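Local coordinates for protein DPSA (PDB 4CY9) that probably oxidises ferrous iron and stores it as ferric iron inside a hollow shell of twelve subunits, and may also bind DNA, as some Dps proteins do, at residues D2-K6 against A17-G22; T37-V41 against Y98-R102. All blocks are in the same frame, centred on the assembly; numbering follows the deposited sequence. Where two conformers were deposited one is given.

Contact 1: D2-K6 against A17-G22; sequences DLTPK and AGRLIG
Thr4 and Gly18 bring their backbones into direct contact, Thr4 CA to Gly18 CA 3.9 Å, so the N-terminal arm at 2-6 lies directly on the first helical turns at 17-22. Gly18 suits this place because the direction a side chain would take runs straight into the backbone of Leu3 and Thr4. Gly18 CA meets Leu3 O at 3.4 Å in a bent CA-H...O contact; the same oxygen also bonds to a glycerol, probably from the crystallisation liquor. No conventional hydrogen bond crosses between the two segments. Pro5 fills the next position: its ring atom CD rests 3.6 Å from Gly18 N, while CG reaches both Ala17 CB and Ile21 CD1. A proline serves well, since it is apolar and brings no backbone N-H to be satisfied against the helix.

Ile21 bridges the two ends of this patch. With CG1 anti to its carbonyl carbon (chi1 -72°), the longer branch carries CD1 to Pro5, whereas Ile21 CG2 lies 4.1 Å from Leu3 CD1. Leu3 CD1 also rests on Gly22 CA at 3.6 Å.

The outer side is looser and polar. Thr4 turns its side chain away from the helix, and Asp2 OD1 takes two donors from it: Thr4 N at 3.0 Å, coming from above the carboxylate plane and closing an Asx turn, and the Thr4 hydroxyl on the syn lone pair. These bonds hold the outer part of the arm in shape without gripping the helix. Farther along, Lys6 NZ bonds to Gly163 O of a neighbouring subunit. The arm thus packs near the start of helix 14-44, where Ile21 also touches Leu78, in the loop after helix 50-77, and Leu20 turns to helix 105-133.

Contact 2: T37-V41 against Y98-R102; sequences TLKHV and YSIGR
In Thr37 the hydroxyl lies beside the backbone N (chi1 -66°), leaving the methyl CG2 opposite that nitrogen, and Tyr98 CG is anti to its own N (chi1 -174°), which sets the threonine methyl over one face of the tyrosine ring. Thr37 CG2 lies 3.9 Å from the centroid of the Tyr98 ring, a CH-pi contact. His40, one turn on, gives its NE2-H to Ile100 O at 2.7 Å, with the acceptor near the imidazole plane and the donor in the carbonyl plane. The His40 and Tyr98 rings meet rim to rim, planes at 72°, while Val41 CG2 packs against Tyr98 CE2 at 3.6 Å. Here the ferritin-like four-helix bundle meets the long connection between its second and third long helices: 37-41 lies on helix 14-44, and the loop 98-102 leads through the short strand 103-104 into helix 105-133. Tyrosine suits this seam because its flat ring takes apolar packing while its hydroxyl hydrogen-bonds to His108. A water joins Thr37 OG1 to Tyr98 N, 2.8 and 2.9 Å away, and the same threonine oxygen also bonds to Asp33 O. The other ring nitrogen, His40 ND1, accepts from Gly84 N of a neighbouring subunit.

Both contacts use helix 14-44, the first long helix of the ferritin-like bundle: contact 1 near its start and contact 2 near its end. Their centres are 33 Å apart, their nearest atoms about 19 Å, and they lie on opposite sides of the chain's centre. Both segments of contact 1 precede both segments of contact 2 in the sequence. The first joins the helix to the N-terminal arm just before it; the second joins it to a distant loop reached only after helices 50-77 and 86-92. One helix therefore holds non-helical segments near both ends, and residues at each place also meet neighbouring subunits of the dodecamer.

Contact 1: D2-K6 against A17-G22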
ATOM      1  N   ASP A   2     -46.544   3.658  15.190  1.00 42.04           N
ATOM      2  CA  ASP A   2     -45.975   5.016  15.486  1.00 33.91           C
ATOM      3  C   ASP A   2     -44.436   4.953  15.818  1.00 30.19           C
ATOM      4  O   ASP A   2     -43.974   4.459  16.860  1.00 27.51           O
ATOM      5  CB  ASP A   2     -46.737   5.632  16.638  1.00 36.31           C
ATOM      6  CG  ASP A   2     -46.268   7.019  16.995  1.00 46.13           C
ATOM      7  OD1 ASP A   2     -45.503   7.622  16.272  1.00 34.35           O
ATOM      8  OD2 ASP A   2     -46.683   7.532  18.045  1.00 53.14           O
ATOM      9  N   LEU A   3     -43.640   5.502  14.920  1.00 21.22           N
ATOM     10  CA  LEU A   3     -42.163   5.485  15.160  1.00 17.94           C
ATOM     11  C   LEU A   3     -41.669   6.908  15.439  1.00 16.83           C
ATOM     12  O   LEU A   3     -40.454   7.190  15.308  1.00 15.45           O
ATOM     13  CB  LEU A   3     -41.519   5.006  13.800  1.00 16.20           C
ATOM     14  CG  LEU A   3     -41.875   3.548  13.502  1.00 16.32           C
ATOM     15  CD1 LEU A   3     -41.239   3.107  12.166  1.00 21.19           C
ATOM     16  CD2 LEU A   3     -41.488   2.603  14.610  1.00 22.52           C
ATOM     17  N   THR A   4     -42.521   7.825  15.923  1.00 14.27           N
ATOM     18  CA  THR A   4     -42.022   9.163  16.231  1.00 13.25           C
ATOM     19  C   THR A   4     -40.948   9.035  17.346  1.00 12.79           C
ATOM     20  O   THR A   4     -41.167   8.465  18.414  1.00 14.66           O
ATOM     21  CB  THR A   4     -43.198   9.997  16.907  1.00 17.09           C
ATOM     22  OG1 THR A   4     -44.257  10.059  15.936  1.00 19.07           O
ATOM     23  CG2 THR A   4     -42.724  11.458  17.221  1.00 15.20           C
ATOM     24  N   PRO A   5     -39.759   9.644  17.090  1.00 12.09           N
ATOM     25  CA  PRO A   5     -38.685   9.492  18.044  1.00 13.17           C
ATOM     26  C   PRO A   5     -38.765  10.584  19.138  1.00 13.11           C
ATOM     27  O   PRO A   5     -39.516  11.595  19.006  1.00 14.30           O
ATOM     28  CB  PRO A   5     -37.410   9.743  17.182  1.00 11.32           C
ATOM     29  CG  PRO A   5     -37.878  10.710  16.082  1.00 11.20           C
ATOM     30  CD  PRO A   5     -39.328  10.168  15.781  1.00 11.48           C
ATOM     31  N   LYS A   6     -37.913  10.420  20.166  1.00 13.95           N
ATOM     32  CA  LYS A   6     -37.778  11.458  21.205  1.00 16.61           C
ATOM     33  C   LYS A   6     -36.849  12.600  20.853  1.00 18.74           C
ATOM     34  O   LYS A   6     -36.988  13.702  21.417  1.00 19.99           O
ATOM     35  CB  LYS A   6     -37.346  10.807  22.555  1.00 18.09           C
ATOM     36  CG  LYS A   6     -38.428   9.813  22.960  1.00 24.22           C
ATOM     37  CD  LYS A   6     -38.027   9.197  24.287  1.00 29.70           C
ATOM     38  CE  LYS A   6     -39.159   8.217  24.639  1.00 32.92           C
ATOM     39  NZ  LYS A   6     -38.599   7.139  25.497  1.00 32.90           N
ATOM     40  N   ALA A  17     -39.892  13.059  11.166  1.00 11.00           N
ATOM     41  CA  ALA A  17     -38.753  12.044  11.255  1.00 11.97           C
ATOM     42  C   ALA A  17     -39.324  10.639  11.491  1.00 12.04           C
ATOM     43  O   ALA A  17     -38.754   9.664  10.924  1.00 10.31           O
ATOM     44  CB  ALA A  17     -37.831  12.422  12.448  1.00 11.82           C
ATOM     45  N   GLY A  18     -40.388  10.422  12.298  1.00 10.49           N
ATOM     46  CA  GLY A  18     -40.914   9.074  12.494  1.00 10.79           C
ATOM     47  C   GLY A  18     -41.359   8.485  11.152  1.00 10.58           C
ATOM     48  O   GLY A  18     -41.210   7.277  10.931  1.00 11.67           O
ATOM     49  N   ARG A  19     -42.035   9.295  10.304  1.00 11.11           N
ATOM     50  CA  ARG A  19     -42.460   8.656   9.066  0.50 10.46           C
ATOM     51  C   ARG A  19     -41.202   8.386   8.162  1.00 10.54           C
ATOM     52  O   ARG A  19     -41.214   7.340   7.537  1.00 11.63           O
ATOM     53  CB  ARG A  19     -43.454   9.509   8.277  0.50 10.94           C
ATOM     54  CG  ARG A  19     -44.792   9.581   9.016  0.50 10.44           C
ATOM     55  CD  ARG A  19     -45.694  10.606   8.255  0.50 13.43           C
ATOM     56  NE  ARG A  19     -45.407  12.030   8.445  0.50  9.44           N
ATOM     57  CZ  ARG A  19     -44.891  12.918   7.540  0.50  9.23           C
ATOM     58  NH1 ARG A  19     -44.468  12.573   6.273  0.50 10.56           N
ATOM     59  NH2 ARG A  19     -44.759  14.207   7.940  0.50  9.45           N
ATOM     60  N   LEU A  20     -40.209   9.225   8.226  1.00 10.01           N
ATOM     61  CA  LEU A  20     -38.915   8.916   7.407  1.00  9.56           C
ATOM     62  C   LEU A  20     -38.255   7.645   7.996  1.00  9.99           C
ATOM     63  O   LEU A  20     -37.755   6.841   7.198  1.00  9.59           O
ATOM     64  CB  LEU A  20     -38.002  10.187   7.493  1.00 10.21           C
ATOM     65  CG  LEU A  20     -36.757   9.998   6.573  1.00 11.48           C
ATOM     66  CD1 LEU A  20     -37.125   9.626   5.101  1.00 12.18           C
ATOM     67  CD2 LEU A  20     -36.044  11.355   6.597  1.00 10.95           C
ATOM     68  N   ILE A  21     -38.223   7.519   9.326  1.00 10.20           N
ATOM     69  CA  ILE A  21     -37.676   6.277   9.939  1.00 10.14           C
ATOM     70  C   ILE A  21     -38.423   5.063   9.377  1.00 11.54           C
ATOM     71  O   ILE A  21     -37.858   4.024   9.077  1.00 10.66           O
ATOM     72  CB  ILE A  21     -37.764   6.375  11.485  1.00  9.12           C
ATOM     73  CG1 ILE A  21     -36.715   7.388  11.998  1.00 10.69           C
ATOM     74  CG2 ILE A  21     -37.594   4.920  12.127  1.00  8.81           C
ATOM     75  CD1 ILE A  21     -37.061   7.888  13.421  1.00 10.61           C
ATOM     76  N   GLY A  22     -39.780   5.129   9.323  1.00 10.96           N
ATOM     77  CA  GLY A  22     -40.543   3.971   8.764  1.00 10.09           C
ATOM     78  C   GLY A  22     -40.165   3.673   7.313  1.00  9.83           C
ATOM     79  O   GLY A  22     -40.067   2.481   6.967  1.00 11.08           O
TER

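Contact 2: T37-V41 against Y98-R102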
ATOM      1  N   THR A  37     -29.238 -12.305  -0.476  1.00  8.64           N
ATOM      2  CA  THR A  37     -29.649 -12.991  -1.689  1.00  8.16           C
ATOM      3  C   THR A  37     -28.493 -12.953  -2.714  1.00  8.83           C
ATOM      4  O   THR A  37     -28.282 -13.954  -3.439  1.00  8.45           O
ATOM      5  CB  THR A  37     -30.888 -12.279  -2.309  1.00 11.12           C
ATOM      6  OG1 THR A  37     -31.976 -12.475  -1.354  1.00 12.58           O
ATOM      7  CG2 THR A  37     -31.292 -12.863  -3.683  1.00 14.35           C
ATOM      8  N   LEU A  38     -27.728 -11.859  -2.775  1.00  8.32           N
ATOM      9  CA  LEU A  38     -26.567 -11.868  -3.732  1.00  7.93           C
ATOM     10  C   LEU A  38     -25.554 -12.943  -3.288  1.00  8.23           C
ATOM     11  O   LEU A  38     -24.995 -13.588  -4.185  1.00  9.41           O
ATOM     12  CB  LEU A  38     -25.847 -10.483  -3.647  1.00  8.70           C
ATOM     13  CG  LEU A  38     -26.736  -9.380  -4.368  1.00  9.64           C
ATOM     14  CD1 LEU A  38     -26.094  -8.016  -3.945  1.00  9.29           C
ATOM     15  CD2 LEU A  38     -26.617  -9.527  -5.903  1.00  9.91           C
ATOM     16  N   LYS A  39     -25.316 -13.110  -1.982  1.00  8.65           N
ATOM     17  CA  LYS A  39     -24.350 -14.152  -1.596  1.00  9.17           C
ATOM     18  C   LYS A  39     -24.948 -15.501  -1.949  1.00  9.94           C
ATOM     19  O   LYS A  39     -24.227 -16.394  -2.413  1.00 10.03           O
ATOM     20  CB  LYS A  39     -24.071 -14.130  -0.104  1.00 10.32           C
ATOM     21  CG  LYS A  39     -22.956 -13.083   0.337  1.00 12.62           C
ATOM     22  CD  LYS A  39     -21.635 -13.653  -0.344  1.00 16.44           C
ATOM     23  CE  LYS A  39     -20.401 -13.066   0.245  1.00 26.78           C
ATOM     24  NZ  LYS A  39     -19.230 -13.712  -0.475  1.00 19.87           N
ATOM     25  N   HIS A  40     -26.233 -15.688  -1.710  1.00  9.62           N
ATOM     26  CA  HIS A  40     -26.867 -16.974  -2.145  1.00  9.61           C
ATOM     27  C   HIS A  40     -26.661 -17.269  -3.614  1.00 10.27           C
ATOM     28  O   HIS A  40     -26.359 -18.428  -3.986  1.00  9.82           O
ATOM     29  CB  HIS A  40     -28.397 -16.859  -1.774  1.00  9.27           C
ATOM     30  CG  HIS A  40     -29.207 -18.033  -2.230  1.00 10.43           C
ATOM     31  ND1 HIS A  40     -29.408 -19.149  -1.444  1.00 11.51           N
ATOM     32  CD2 HIS A  40     -29.827 -18.286  -3.461  1.00 11.21           C
ATOM     33  CE1 HIS A  40     -30.157 -20.043  -2.137  1.00 11.46           C
ATOM     34  NE2 HIS A  40     -30.409 -19.533  -3.369  1.00 11.62           N
ATOM     35  N   VAL A  41     -26.835 -16.253  -4.459  1.00  9.48           N
ATOM     36  CA  VAL A  41     -26.604 -16.480  -5.890  1.00  9.12           C
ATOM     37  C   VAL A  41     -25.125 -16.813  -6.098  1.00 10.78           C
ATOM     38  O   VAL A  41     -24.751 -17.705  -6.890  1.00 10.37           O
ATOM     39  CB  VAL A  41     -27.042 -15.230  -6.714  1.00  9.35           C
ATOM     40  CG1 VAL A  41     -26.692 -15.470  -8.180  1.00 10.36           C
ATOM     41  CG2 VAL A  41     -28.603 -15.091  -6.584  1.00  9.89           C
ATOM     42  N   TYR A  98     -36.155 -14.951  -2.345  1.00 13.12           N
ATOM     43  CA  TYR A  98     -35.619 -15.367  -3.682  1.00 12.70           C
ATOM     44  C   TYR A  98     -35.783 -16.875  -3.804  1.00 14.25           C
ATOM     45  O   TYR A  98     -35.502 -17.610  -2.867  1.00 14.77           O
ATOM     46  CB  TYR A  98     -34.109 -15.042  -3.665  1.00 12.39           C
ATOM     47  CG  TYR A  98     -33.445 -15.255  -4.989  1.00 11.82           C
ATOM     48  CD1 TYR A  98     -33.625 -14.327  -6.036  1.00 11.57           C
ATOM     49  CD2 TYR A  98     -32.607 -16.391  -5.144  1.00 10.92           C
ATOM     50  CE1 TYR A  98     -32.950 -14.518  -7.241  1.00 11.22           C
ATOM     51  CE2 TYR A  98     -31.892 -16.600  -6.336  1.00 11.13           C
ATOM     52  CZ  TYR A  98     -32.110 -15.679  -7.399  1.00 11.11           C
ATOM     53  OH  TYR A  98     -31.383 -15.898  -8.557  1.00 11.18           O
ATOM     54  N   SER A  99     -36.239 -17.301  -5.008  1.00 15.64           N
ATOM     55  CA  SER A  99     -36.812 -18.682  -5.114  1.00 17.96           C
ATOM     56  C   SER A  99     -35.906 -19.632  -5.893  1.00 19.66           C
ATOM     57  O   SER A  99     -36.306 -20.797  -6.078  1.00 22.80           O
ATOM     58  CB  SER A  99     -38.200 -18.630  -5.894  1.00 21.53           C
ATOM     59  OG  SER A  99     -37.989 -18.075  -7.192  1.00 27.39           O
ATOM     60  N   ILE A 100     -34.722 -19.228  -6.359  1.00 14.82           N
ATOM     61  CA  ILE A 100     -33.834 -20.067  -7.184  0.50 13.98           C
ATOM     62  C   ILE A 100     -32.777 -20.726  -6.278  1.00 15.34           C
ATOM     63  O   ILE A 100     -32.094 -19.975  -5.496  1.00 14.48           O
ATOM     64  CB  ILE A 100     -33.053 -19.210  -8.231  0.50 12.03           C
ATOM     65  CG1 ILE A 100     -34.073 -18.377  -9.056  0.50 12.39           C
ATOM     66  CG2 ILE A 100     -32.271 -20.137  -9.184  0.50 12.73           C
ATOM     67  CD1 ILE A 100     -35.208 -19.229  -9.719  0.50 13.03           C
ATOM     68  N   GLY A 101     -32.624 -22.069  -6.350  1.00 13.10           N
ATOM     69  CA  GLY A 101     -31.492 -22.685  -5.565  1.00 13.50           C
ATOM     70  C   GLY A 101     -30.281 -22.789  -6.517  1.00 14.21           C
ATOM     71  O   GLY A 101     -29.732 -21.774  -7.044  1.00 16.08           O
ATOM     72  N   ARG A 102     -29.785 -24.018  -6.724  1.00 13.43           N
ATOM     73  CA  ARG A 102     -28.680 -24.146  -7.657  1.00 12.65           C
ATOM     74  C   ARG A 102     -29.225 -23.960  -9.078  1.00 17.15           C
ATOM     75  O   ARG A 102     -30.312 -24.545  -9.454  1.00 17.04           O
ATOM     76  CB  ARG A 102     -28.058 -25.577  -7.521  1.00 15.50           C
ATOM     77  CG  ARG A 102     -26.963 -25.771  -8.546  1.00 18.36           C
ATOM     78  CD  ARG A 102     -26.839 -27.283  -8.712  1.00 26.73           C
ATOM     79  NE  ARG A 102     -26.256 -27.804  -7.556  1.00 24.05           N
ATOM     80  CZ  ARG A 102     -26.743 -28.731  -6.686  1.00 24.56           C
ATOM     81  NH1 ARG A 102     -27.958 -29.270  -6.640  1.00 24.44           N
ATOM     82  NH2 ARG A 102     -25.912 -29.094  -5.726  1.00 24.74           N
TER
HETATM   83  O   HOH W   1     -34.399 -13.573  -0.559  1.00 17.28           O